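Local coordinates for protein tRNA uridine(34) acetyltransferase (Methanocaldococcus infernus, PDB 6IA8) that uses acetyl-CoA, S-adenosyl-L-methionine and a [4Fe-4S] cluster to form 5-carboxymethyluridine at the wobble position 34 of tRNAs, at residues F408-E412 with Y469-L473; F422-P428 with M441-H447; K488-S494 with Y513-L518. The contacts are given in a common frame with arbitrary orientation. Residues are numbered along the deposited sequence.

Contact 1. Residues F408-E412 with Y469-L473; sequences FLSFE and YGRML. With SO4 (sulfate ion), chain D.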
loop_
_atom_site.group_PDB
_atom_site.type_symbol
_atom_site.label_atom_id
_atom_site.label_comp_id
_atom_site.label_asym_id
_atom_site.label_seq_id
_atom_site.Cartn_x
_atom_site.Cartn_y
_atom_site.Cartn_z
ATOM N N PHE A 408 6.630 -14.700 -2.127
ATOM C CA PHE A 408 5.478 -14.116 -2.808
ATOM C C PHE A 408 4.779 -15.245 -3.546
ATOM O O PHE A 408 5.316 -15.780 -4.523
ATOM C CB PHE A 408 5.907 -13.032 -3.778
ATOM C CG PHE A 408 4.755 -12.338 -4.487
ATOM C CD1 PHE A 408 4.009 -11.383 -3.834
ATOM C CD2 PHE A 408 4.443 -12.627 -5.795
ATOM C CE1 PHE A 408 2.966 -10.702 -4.465
ATOM C CE2 PHE A 408 3.413 -11.961 -6.452
ATOM C CZ PHE A 408 2.663 -10.997 -5.782
ATOM N N LEU A 409 3.639 -15.672 -3.012
ATOM C CA LEU A 409 2.828 -16.738 -3.584
ATOM C C LEU A 409 1.685 -16.128 -4.373
ATOM O O LEU A 409 1.057 -15.182 -3.907
ATOM C CB LEU A 409 2.243 -17.627 -2.483
ATOM C CG LEU A 409 3.220 -18.376 -1.576
ATOM C CD1 LEU A 409 2.408 -19.102 -0.479
ATOM C CD2 LEU A 409 4.076 -19.393 -2.371
ATOM N N SER A 410 1.366 -16.692 -5.534
ATOM C CA SER A 410 0.288 -16.118 -6.326
ATOM C C SER A 410 -0.415 -17.199 -7.133
ATOM O O SER A 410 0.154 -18.251 -7.429
ATOM C CB SER A 410 0.817 -15.004 -7.246
ATOM O OG SER A 410 1.776 -15.541 -8.135
ATOM N N PHE A 411 -1.683 -16.948 -7.430
ATOM C CA PHE A 411 -2.403 -17.687 -8.457
ATOM C C PHE A 411 -2.418 -16.805 -9.692
ATOM O O PHE A 411 -2.778 -15.626 -9.610
ATOM C CB PHE A 411 -3.825 -18.047 -8.020
ATOM C CG PHE A 411 -3.880 -19.313 -7.238
ATOM C CD1 PHE A 411 -3.761 -20.552 -7.891
ATOM C CD2 PHE A 411 -3.989 -19.291 -5.866
ATOM C CE1 PHE A 411 -3.768 -21.745 -7.165
ATOM C CE2 PHE A 411 -4.004 -20.490 -5.135
ATOM C CZ PHE A 411 -3.880 -21.706 -5.775
ATOM N N GLU A 412 -2.063 -17.378 -10.837
ATOM C CA GLU A 412 -1.824 -16.600 -12.040
ATOM C C GLU A 412 -2.120 -17.466 -13.245
ATOM O O GLU A 412 -1.766 -18.643 -13.244
ATOM C CB GLU A 412 -0.365 -16.131 -12.080
ATOM C CG GLU A 412 0.050 -15.403 -13.335
ATOM C CD GLU A 412 1.543 -15.110 -13.374
ATOM O OE1 GLU A 412 2.158 -14.986 -12.289
ATOM O OE2 GLU A 412 2.102 -15.018 -14.492
ATOM N N TYR A 469 -9.327 -19.545 -3.779
ATOM C CA TYR A 469 -7.947 -19.128 -4.007
ATOM C C TYR A 469 -7.299 -18.671 -2.711
ATOM O O TYR A 469 -6.138 -19.015 -2.435
ATOM C CB TYR A 469 -7.894 -18.022 -5.066
ATOM C CG TYR A 469 -8.159 -18.528 -6.456
ATOM C CD1 TYR A 469 -7.304 -19.455 -7.055
ATOM C CD2 TYR A 469 -9.255 -18.080 -7.176
ATOM C CE1 TYR A 469 -7.543 -19.934 -8.327
ATOM C CE2 TYR A 469 -9.503 -18.552 -8.470
ATOM C CZ TYR A 469 -8.645 -19.473 -9.034
ATOM O OH TYR A 469 -8.893 -19.926 -10.308
ATOM N N GLY A 470 -8.050 -17.922 -1.892
ATOM C CA GLY A 470 -7.514 -17.448 -0.625
ATOM C C GLY A 470 -7.167 -18.603 0.293
ATOM O O GLY A 470 -6.062 -18.685 0.840
ATOM N N ARG A 471 -8.091 -19.548 0.422
ATOM C CA ARG A 471 -7.842 -20.698 1.277
ATOM C C ARG A 471 -6.678 -21.535 0.770
ATOM O O ARG A 471 -5.904 -22.067 1.571
ATOM C CB ARG A 471 -9.098 -21.552 1.381
ATOM C CG ARG A 471 -10.101 -20.998 2.368
ATOM C CD ARG A 471 -11.476 -21.635 2.170
ATOM N NE ARG A 471 -12.097 -21.149 0.942
ATOM C CZ ARG A 471 -13.290 -21.534 0.500
ATOM N NH1 ARG A 471 -14.001 -22.419 1.189
ATOM N NH2 ARG A 471 -13.767 -21.035 -0.631
ATOM N N MET A 472 -6.557 -21.692 -0.553
ATOM C CA MET A 472 -5.447 -22.470 -1.100
ATOM C C MET A 472 -4.108 -21.763 -0.871
ATOM O O MET A 472 -3.098 -22.410 -0.572
ATOM C CB MET A 472 -5.677 -22.727 -2.592
ATOM C CG MET A 472 -6.742 -23.757 -2.889
ATOM S SD MET A 472 -6.752 -24.252 -4.633
ATOM C CE MET A 472 -7.636 -22.881 -5.379
ATOM N N LEU A 473 -4.061 -20.439 -1.000
ATOM C CA LEU A 473 -2.811 -19.745 -0.710
ATOM C C LEU A 473 -2.437 -19.878 0.765
ATOM O O LEU A 473 -1.258 -20.056 1.099
ATOM C CB LEU A 473 -2.921 -18.274 -1.108
ATOM C CG LEU A 473 -2.929 -17.969 -2.611
ATOM C CD1 LEU A 473 -3.293 -16.533 -2.895
ATOM C CD2 LEU A 473 -1.553 -18.307 -3.203
HETATM S S SO4 D . -11.546 -17.947 -0.844
HETATM O O1 SO4 D . -10.725 -19.145 -0.578
HETATM O O2 SO4 D . -12.732 -18.430 -1.608
HETATM O O3 SO4 D . -11.927 -17.335 0.421
HETATM O O4 SO4 D . -10.789 -17.011 -1.693
#
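Where a helix packs on a sheet, side-chain rotamers decide which groups meet; here F411 plays the leading part. Its CA-to-CB bond points toward the helical segment 469-473, and with chi1 near -86° its ring lies against the side chains of the first turn. Y469 CD1 lies over one face of that ring, 3.4 Å from F411 CG; the ring planes meet obliquely at 57°. L473 CG approaches the ring edge, 3.7 Å from F411 CD2, while M472 CB sits 3.8 Å from F411 CE2. All four helical side chains take the m rotamer at chi1, as suits a helix. Y469 and L473 leave the backbone sideways, and their side chains then bend nearer to the strand. M472 folds back through m, t, m, leaving SD 5.1 Å from the F411 ring centroid in an oblique Met-aromatic contact. L409, two residues before F411 on the same sheet face, sets CB 3.9 Å from L473 CD2. The fold is that of the GNAT acetyltransferases, in which the turn leading into this helix and its first residues probably bind the acetyl-CoA pyrophosphate. In this crystal without acetyl-CoA a sulfate, probably from the crystallisation liquor, sits at the helix N-terminus, where a phosphate may lie: G470 N donates to sulfate O4 (2.9 Å) and R471 N to sulfate O1 (2.8 Å). R471, pointing away from the strand, curls round through m, t, m so that R471 NE reaches sulfate O1 at 2.9 Å and R471 NH2 sulfate O2 at 3.0 Å. At G470 a CB would come within 2.9 Å of sulfate O4.

Contact 2. Residues F422-P428 with M441-H447; sequences FLRLRDP and MLVRQLH. With SO4 (sulfate ion), chain E.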
loop_
_atom_site.group_PDB
_atom_site.type_symbol
_atom_site.label_atom_id
_atom_site.label_comp_id
_atom_site.label_asym_id
_atom_site.label_seq_id
_atom_site.Cartn_x
_atom_site.Cartn_y
_atom_site.Cartn_z
ATOM N N PHE A 422 -2.776 -13.212 -4.395
ATOM C CA PHE A 422 -1.400 -13.320 -3.943
ATOM C C PHE A 422 -1.356 -13.285 -2.423
ATOM O O PHE A 422 -2.284 -12.804 -1.757
ATOM C CB PHE A 422 -0.515 -12.220 -4.584
ATOM C CG PHE A 422 -0.804 -10.843 -4.118
ATOM C CD1 PHE A 422 -1.665 -10.041 -4.832
ATOM C CD2 PHE A 422 -0.171 -10.319 -3.000
ATOM C CE1 PHE A 422 -1.946 -8.744 -4.438
ATOM C CE2 PHE A 422 -0.454 -9.006 -2.581
ATOM C CZ PHE A 422 -1.339 -8.229 -3.288
ATOM N N LEU A 423 -0.252 -13.803 -1.888
ATOM C CA LEU A 423 -0.012 -13.842 -0.455
ATOM C C LEU A 423 1.458 -13.518 -0.225
ATOM O O LEU A 423 2.336 -14.049 -0.926
ATOM C CB LEU A 423 -0.352 -15.215 0.130
ATOM C CG LEU A 423 -0.159 -15.441 1.615
ATOM C CD1 LEU A 423 -1.131 -16.534 2.098
ATOM C CD2 LEU A 423 1.262 -15.806 1.982
ATOM N N ARG A 424 1.715 -12.651 0.767
ATOM C CA ARG A 424 3.062 -12.235 1.154
ATOM C C ARG A 424 3.433 -12.920 2.470
ATOM O O ARG A 424 2.823 -12.652 3.514
ATOM C CB ARG A 424 3.112 -10.721 1.314
ATOM C CG ARG A 424 2.833 -9.921 0.060
ATOM C CD ARG A 424 3.075 -8.450 0.336
ATOM N NE ARG A 424 2.609 -7.534 -0.702
ATOM C CZ ARG A 424 3.260 -7.286 -1.833
ATOM N NH1 ARG A 424 4.358 -7.956 -2.123
ATOM N NH2 ARG A 424 2.779 -6.412 -2.704
ATOM N N LEU A 425 4.355 -13.873 2.395
ATOM C CA LEU A 425 4.826 -14.636 3.544
ATOM C C LEU A 425 6.269 -14.246 3.849
ATOM O O LEU A 425 7.086 -14.102 2.936
ATOM C CB LEU A 425 4.762 -16.125 3.238
ATOM C CG LEU A 425 5.057 -17.117 4.362
ATOM C CD1 LEU A 425 3.954 -17.088 5.413
ATOM C CD2 LEU A 425 5.166 -18.543 3.766
ATOM N N ARG A 426 6.596 -14.064 5.121
ATOM C CA ARG A 426 7.930 -13.602 5.486
ATOM C C ARG A 426 8.534 -14.447 6.603
ATOM O O ARG A 426 7.866 -14.748 7.602
ATOM C CB ARG A 426 7.889 -12.120 5.910
ATOM C CG ARG A 426 9.264 -11.616 6.436
ATOM C CD ARG A 426 9.242 -10.087 6.768
ATOM N NE ARG A 426 10.511 -9.665 7.356
ATOM C CZ ARG A 426 11.603 -9.384 6.658
ATOM N NH1 ARG A 426 11.540 -9.402 5.344
ATOM N NH2 ARG A 426 12.730 -9.041 7.269
ATOM N N ASP A 427 9.812 -14.811 6.424
ATOM C CA ASP A 427 10.636 -15.377 7.482
ATOM C C ASP A 427 11.350 -14.201 8.112
ATOM O O ASP A 427 12.241 -13.633 7.477
ATOM C CB ASP A 427 11.643 -16.365 6.917
ATOM C CG ASP A 427 12.405 -17.093 7.981
ATOM O OD1 ASP A 427 12.149 -16.878 9.197
ATOM O OD2 ASP A 427 13.267 -17.889 7.580
ATOM N N PRO A 428 10.989 -13.778 9.308
ATOM C CA PRO A 428 11.484 -12.496 9.809
ATOM C C PRO A 428 12.956 -12.524 10.216
ATOM O O PRO A 428 13.593 -13.564 10.400
ATOM C CB PRO A 428 10.577 -12.212 11.007
ATOM C CG PRO A 428 10.095 -13.565 11.458
ATOM C CD PRO A 428 10.025 -14.423 10.224
ATOM N N MET A 441 6.399 -17.629 11.414
ATOM C CA MET A 441 6.305 -17.104 10.057
ATOM C C MET A 441 5.185 -16.070 10.003
ATOM O O MET A 441 4.176 -16.204 10.695
ATOM C CB MET A 441 6.028 -18.226 9.051
ATOM C CG MET A 441 6.635 -17.999 7.670
ATOM S SD MET A 441 8.321 -18.715 7.546
ATOM C CE MET A 441 8.659 -18.274 5.854
ATOM N N LEU A 442 5.350 -15.040 9.172
ATOM C CA LEU A 442 4.379 -13.952 9.089
ATOM C C LEU A 442 3.669 -13.930 7.736
ATOM O O LEU A 442 4.324 -13.881 6.685
ATOM C CB LEU A 442 5.063 -12.598 9.304
ATOM C CG LEU A 442 5.941 -12.439 10.561
ATOM C CD1 LEU A 442 6.638 -11.082 10.500
ATOM C CD2 LEU A 442 5.089 -12.541 11.804
ATOM N N VAL A 443 2.335 -13.909 7.768
ATOM C CA VAL A 443 1.527 -13.618 6.586
ATOM C C VAL A 443 1.241 -12.122 6.627
ATOM O O VAL A 443 0.377 -11.666 7.369
ATOM C CB VAL A 443 0.238 -14.436 6.552
ATOM C CG1 VAL A 443 -0.580 -13.984 5.374
ATOM C CG2 VAL A 443 0.579 -15.927 6.457
ATOM N N ARG A 444 1.989 -11.352 5.846
ATOM C CA ARG A 444 1.841 -9.900 5.838
ATOM C C ARG A 444 0.677 -9.421 4.991
ATOM O O ARG A 444 0.161 -8.322 5.226
ATOM C CB ARG A 444 3.133 -9.256 5.343
ATOM C CG ARG A 444 4.375 -9.735 6.137
ATOM C CD ARG A 444 5.582 -8.822 5.913
ATOM N NE ARG A 444 6.068 -8.876 4.557
ATOM C CZ ARG A 444 5.834 -7.974 3.613
ATOM N NH1 ARG A 444 6.323 -8.190 2.395
ATOM N NH2 ARG A 444 5.165 -6.859 3.889
ATOM N N GLN A 445 0.236 -10.220 4.033
ATOM C CA GLN A 445 -0.889 -9.821 3.208
ATOM C C GLN A 445 -1.458 -11.048 2.519
ATOM O O GLN A 445 -0.702 -11.924 2.112
ATOM C CB GLN A 445 -0.460 -8.816 2.135
ATOM C CG GLN A 445 -1.594 -8.379 1.182
ATOM C CD GLN A 445 -1.250 -7.130 0.389
ATOM O OE1 GLN A 445 -0.073 -6.854 0.120
ATOM N NE2 GLN A 445 -2.278 -6.334 0.052
ATOM N N LEU A 446 -2.779 -11.095 2.394
ATOM C CA LEU A 446 -3.491 -12.030 1.526
ATOM C C LEU A 446 -4.478 -11.188 0.741
ATOM O O LEU A 446 -5.296 -10.481 1.338
ATOM C CB LEU A 446 -4.250 -13.097 2.308
ATOM C CG LEU A 446 -5.234 -13.931 1.490
ATOM C CD1 LEU A 446 -4.533 -14.748 0.405
ATOM C CD2 LEU A 446 -6.035 -14.844 2.424
ATOM N N HIS A 447 -4.416 -11.252 -0.582
ATOM C CA HIS A 447 -5.336 -10.472 -1.400
ATOM C C HIS A 447 -5.870 -11.333 -2.533
ATOM O O HIS A 447 -5.094 -11.867 -3.324
ATOM C CB HIS A 447 -4.637 -9.249 -1.968
ATOM C CG HIS A 447 -5.581 -8.237 -2.549
ATOM N ND1 HIS A 447 -6.141 -7.233 -1.792
ATOM C CD2 HIS A 447 -6.108 -8.105 -3.792
ATOM C CE1 HIS A 447 -6.948 -6.506 -2.546
ATOM N NE2 HIS A 447 -6.941 -7.009 -3.766
HETATM S S SO4 E . -9.840 -5.322 -5.276
HETATM O O1 SO4 E . -9.076 -6.481 -4.854
HETATM O O2 SO4 E . -10.899 -5.751 -6.179
HETATM O O3 SO4 E . -10.427 -4.681 -4.109
HETATM O O4 SO4 E . -8.954 -4.381 -5.946
HETATM O O HOH W 1 0.637 -4.756 -1.363
#
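The side-chain hydrogen bond from R424 NE to Q445 OE1, 2.9 Å, joins neighbouring antiparallel strands beside a classic beta bulge, a feature of the central acetyl-CoA-binding strand in the GNAT fold. Water 1 reinforces it, accepting from R424 NH2 (3.0 Å) and donating to Q445 OE1 (2.7 Å), while R424 NH1 hydrogen-bonds to W329 O. The backbone records the bulge: R424 N donates to Q445 O (2.9 Å), but R424 O receives R444 N (2.8 Å), so two residues face one and the register shifts. Regular pairing surrounds it, with F422 and H447 exchanging two 2.9 Å hydrogen bonds between their N and O atoms and R426 matched to L442. The extra residue, R444, spreads its guanidinium face over R424 CB and reaches D283 in a salt bridge, tying the sheet to the radical SAM part. On the face opposite R424 and Q445, L423, L425, V443 and L446 form an apolar layer, in which L423 and L446 touch M474 of helix 469-484. Q445, L446 and H447 probably help bind acetyl-CoA, as in relatives. H447 CB stands over the F422 ring in a CH-pi contact, 4.0 Å from its centroid.

Contact 3. Residues K488-S494 with Y513-L518; sequences KKILVTS and YMGKEL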
loop_
_atom_site.group_PDB
_atom_site.type_symbol
_atom_site.label_atom_id
_atom_site.label_comp_id
_atom_site.label_asym_id
_atom_site.label_seq_id
_atom_site.Cartn_x
_atom_site.Cartn_y
_atom_site.Cartn_z
ATOM N N LYS A 488 6.773 -23.125 13.827
ATOM C CA LYS A 488 5.731 -23.754 14.632
ATOM C C LYS A 488 4.473 -22.898 14.769
ATOM O O LYS A 488 3.443 -23.396 15.241
ATOM C CB LYS A 488 6.283 -24.088 16.029
ATOM C CG LYS A 488 7.461 -25.065 16.021
ATOM C CD LYS A 488 7.141 -26.360 15.269
ATOM C CE LYS A 488 5.967 -27.113 15.884
ATOM N NZ LYS A 488 5.635 -28.355 15.120
ATOM N N LYS A 489 4.519 -21.623 14.397
ATOM C CA LYS A 489 3.314 -20.813 14.418
ATOM C C LYS A 489 3.395 -19.800 13.290
ATOM O O LYS A 489 4.483 -19.402 12.847
ATOM C CB LYS A 489 3.093 -20.112 15.766
ATOM C CG LYS A 489 4.040 -18.986 16.086
ATOM C CD LYS A 489 3.675 -18.382 17.445
ATOM C CE LYS A 489 4.731 -17.420 17.949
ATOM N NZ LYS A 489 4.495 -17.041 19.370
ATOM N N ILE A 490 2.219 -19.426 12.812
ATOM C CA ILE A 490 2.068 -18.507 11.701
ATOM C C ILE A 490 1.143 -17.400 12.180
ATOM O O ILE A 490 0.134 -17.675 12.840
ATOM C CB ILE A 490 1.542 -19.249 10.456
ATOM C CG1 ILE A 490 1.394 -18.309 9.278
ATOM C CG2 ILE A 490 0.239 -19.965 10.728
ATOM C CD1 ILE A 490 1.431 -19.070 7.939
ATOM N N LEU A 491 1.540 -16.152 11.939
ATOM C CA LEU A 491 0.776 -14.987 12.371
ATOM C C LEU A 491 0.346 -14.173 11.162
ATOM O O LEU A 491 1.180 -13.827 10.322
ATOM C CB LEU A 491 1.610 -14.102 13.300
ATOM C CG LEU A 491 1.978 -14.649 14.669
ATOM C CD1 LEU A 491 2.893 -13.633 15.376
ATOM C CD2 LEU A 491 0.760 -14.946 15.481
ATOM N N VAL A 492 -0.933 -13.800 11.116
ATOM C CA VAL A 492 -1.499 -13.046 10.007
ATOM C C VAL A 492 -1.720 -11.611 10.463
ATOM O O VAL A 492 -2.321 -11.377 11.521
ATOM C CB VAL A 492 -2.819 -13.665 9.528
ATOM C CG1 VAL A 492 -3.370 -12.867 8.375
ATOM C CG2 VAL A 492 -2.609 -15.118 9.172
ATOM N N THR A 493 -1.207 -10.661 9.685
ATOM C CA THR A 493 -1.600 -9.258 9.803
ATOM C C THR A 493 -2.963 -9.116 9.142
ATOM O O THR A 493 -3.094 -9.279 7.929
ATOM C CB THR A 493 -0.574 -8.338 9.146
ATOM O OG1 THR A 493 0.738 -8.674 9.640
ATOM C CG2 THR A 493 -0.891 -6.891 9.460
ATOM N N SER A 494 -3.989 -8.872 9.939
ATOM C CA SER A 494 -5.365 -8.876 9.470
ATOM C C SER A 494 -5.979 -7.510 9.706
ATOM O O SER A 494 -5.826 -6.946 10.791
ATOM C CB SER A 494 -6.190 -9.934 10.224
ATOM O OG SER A 494 -7.581 -9.856 9.927
ATOM N N TYR A 513 -2.365 -9.846 16.222
ATOM C CA TYR A 513 -2.455 -10.644 15.012
ATOM C C TYR A 513 -3.532 -11.724 15.122
ATOM O O TYR A 513 -4.160 -11.917 16.163
ATOM C CB TYR A 513 -1.100 -11.307 14.722
ATOM C CG TYR A 513 0.072 -10.341 14.661
ATOM C CD1 TYR A 513 0.771 -10.018 15.810
ATOM C CD2 TYR A 513 0.466 -9.749 13.464
ATOM C CE1 TYR A 513 1.835 -9.141 15.792
ATOM C CE2 TYR A 513 1.526 -8.856 13.435
ATOM C CZ TYR A 513 2.212 -8.553 14.609
ATOM O OH TYR A 513 3.293 -7.670 14.609
ATOM N N MET A 514 -3.719 -12.451 14.026
ATOM C CA MET A 514 -4.491 -13.686 14.015
ATOM C C MET A 514 -3.471 -14.793 13.843
ATOM O O MET A 514 -2.611 -14.711 12.962
ATOM C CB MET A 514 -5.517 -13.714 12.885
ATOM C CG MET A 514 -6.609 -12.670 13.037
ATOM S SD MET A 514 -7.528 -12.804 14.570
ATOM C CE MET A 514 -8.456 -14.354 14.239
ATOM N N GLY A 515 -3.505 -15.784 14.714
ATOM C CA GLY A 515 -2.449 -16.772 14.753
ATOM C C GLY A 515 -2.954 -18.197 14.743
ATOM O O GLY A 515 -4.073 -18.486 15.158
ATOM N N LYS A 516 -2.093 -19.096 14.262
ATOM C CA LYS A 516 -2.348 -20.530 14.306
ATOM C C LYS A 516 -1.062 -21.271 14.637
ATOM O O LYS A 516 0.004 -20.935 14.121
ATOM C CB LYS A 516 -2.888 -21.042 12.969
ATOM C CG LYS A 516 -3.170 -22.533 12.945
ATOM C CD LYS A 516 -3.458 -23.046 11.539
ATOM C CE LYS A 516 -4.848 -22.678 11.084
ATOM N NZ LYS A 516 -5.130 -23.190 9.719
ATOM N N GLU A 517 -1.172 -22.291 15.483
ATOM C CA GLU A 517 -0.058 -23.183 15.774
ATOM C C GLU A 517 0.049 -24.210 14.653
ATOM O O GLU A 517 -0.947 -24.822 14.257
ATOM C CB GLU A 517 -0.264 -23.883 17.120
ATOM C CG GLU A 517 1.030 -24.231 17.831
ATOM C CD GLU A 517 1.722 -23.014 18.414
ATOM O OE1 GLU A 517 1.099 -21.933 18.458
ATOM O OE2 GLU A 517 2.891 -23.135 18.836
ATOM N N LEU A 518 1.249 -24.375 14.122
ATOM C CA LEU A 518 1.481 -25.342 13.055
ATOM C C LEU A 518 1.920 -26.689 13.673
ATOM O O LEU A 518 1.638 -27.745 13.126
ATOM C CB LEU A 518 2.534 -24.821 12.089
ATOM C CG LEU A 518 2.229 -23.459 11.463
ATOM C CD1 LEU A 518 3.427 -22.982 10.675
ATOM C CD2 LEU A 518 0.996 -23.529 10.577
#
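Two extended segments run antiparallel, their axes 4.5 Å apart at closest and 159° between directions, and pair without a bulge. In the GNAT fold the last strand of the chain inserts between two earlier strands of the sheet, and 513-517 does so here, between 489-492 and 508-510. I490 and K516 exchange two backbone hydrogen bonds, both 3.0 Å between N and O; V492 N to M514 O (2.7 Å) and M514 N to V492 O (3.1 Å) repeat the pattern, and L518 N donates to K488 O (2.7 Å). On one face I490 and V492 lie beside K516 and M514, and K516 NZ hydrogen-bonds to L505 O and forms a salt bridge with E478 of helix 469-484. The other face carries K489, L491 and E517. G515 leaves room for L491, since a CB there would fall 2.9 Å from L491 CD2. The Y513 ring turns one face to L491 CD1, and its OH hydrogen-bonds to S247 O. L518 CD2 meets I490 CG2 at 3.6 Å.

All three contacts reach one mixed sheet of the acetyltransferase domain, in the order 404-413, 418-427, 440-448, 489-492, 513-517. Contacts 1 and 2 have centres 11 Å apart and share the junction of strands 404-413 and 418-427, where L409 O and L423 N, 2.8 Å apart, probably hydrogen-bond. Contacts 2 and 3, with centres 10 Å apart, meet where 440-448 runs parallel to 489-492; contacts 1 and 3, with centres 17 Å apart, do not touch. Along the chain, contact 2 falls between the segments of contact 1, and contact 3 follows. Helix 469-484 lies in the crossover between these parallel strands, and the probable acetyl-CoA residues of contacts 1 and 2 converge, the L446 side chain about 4 Å from G470.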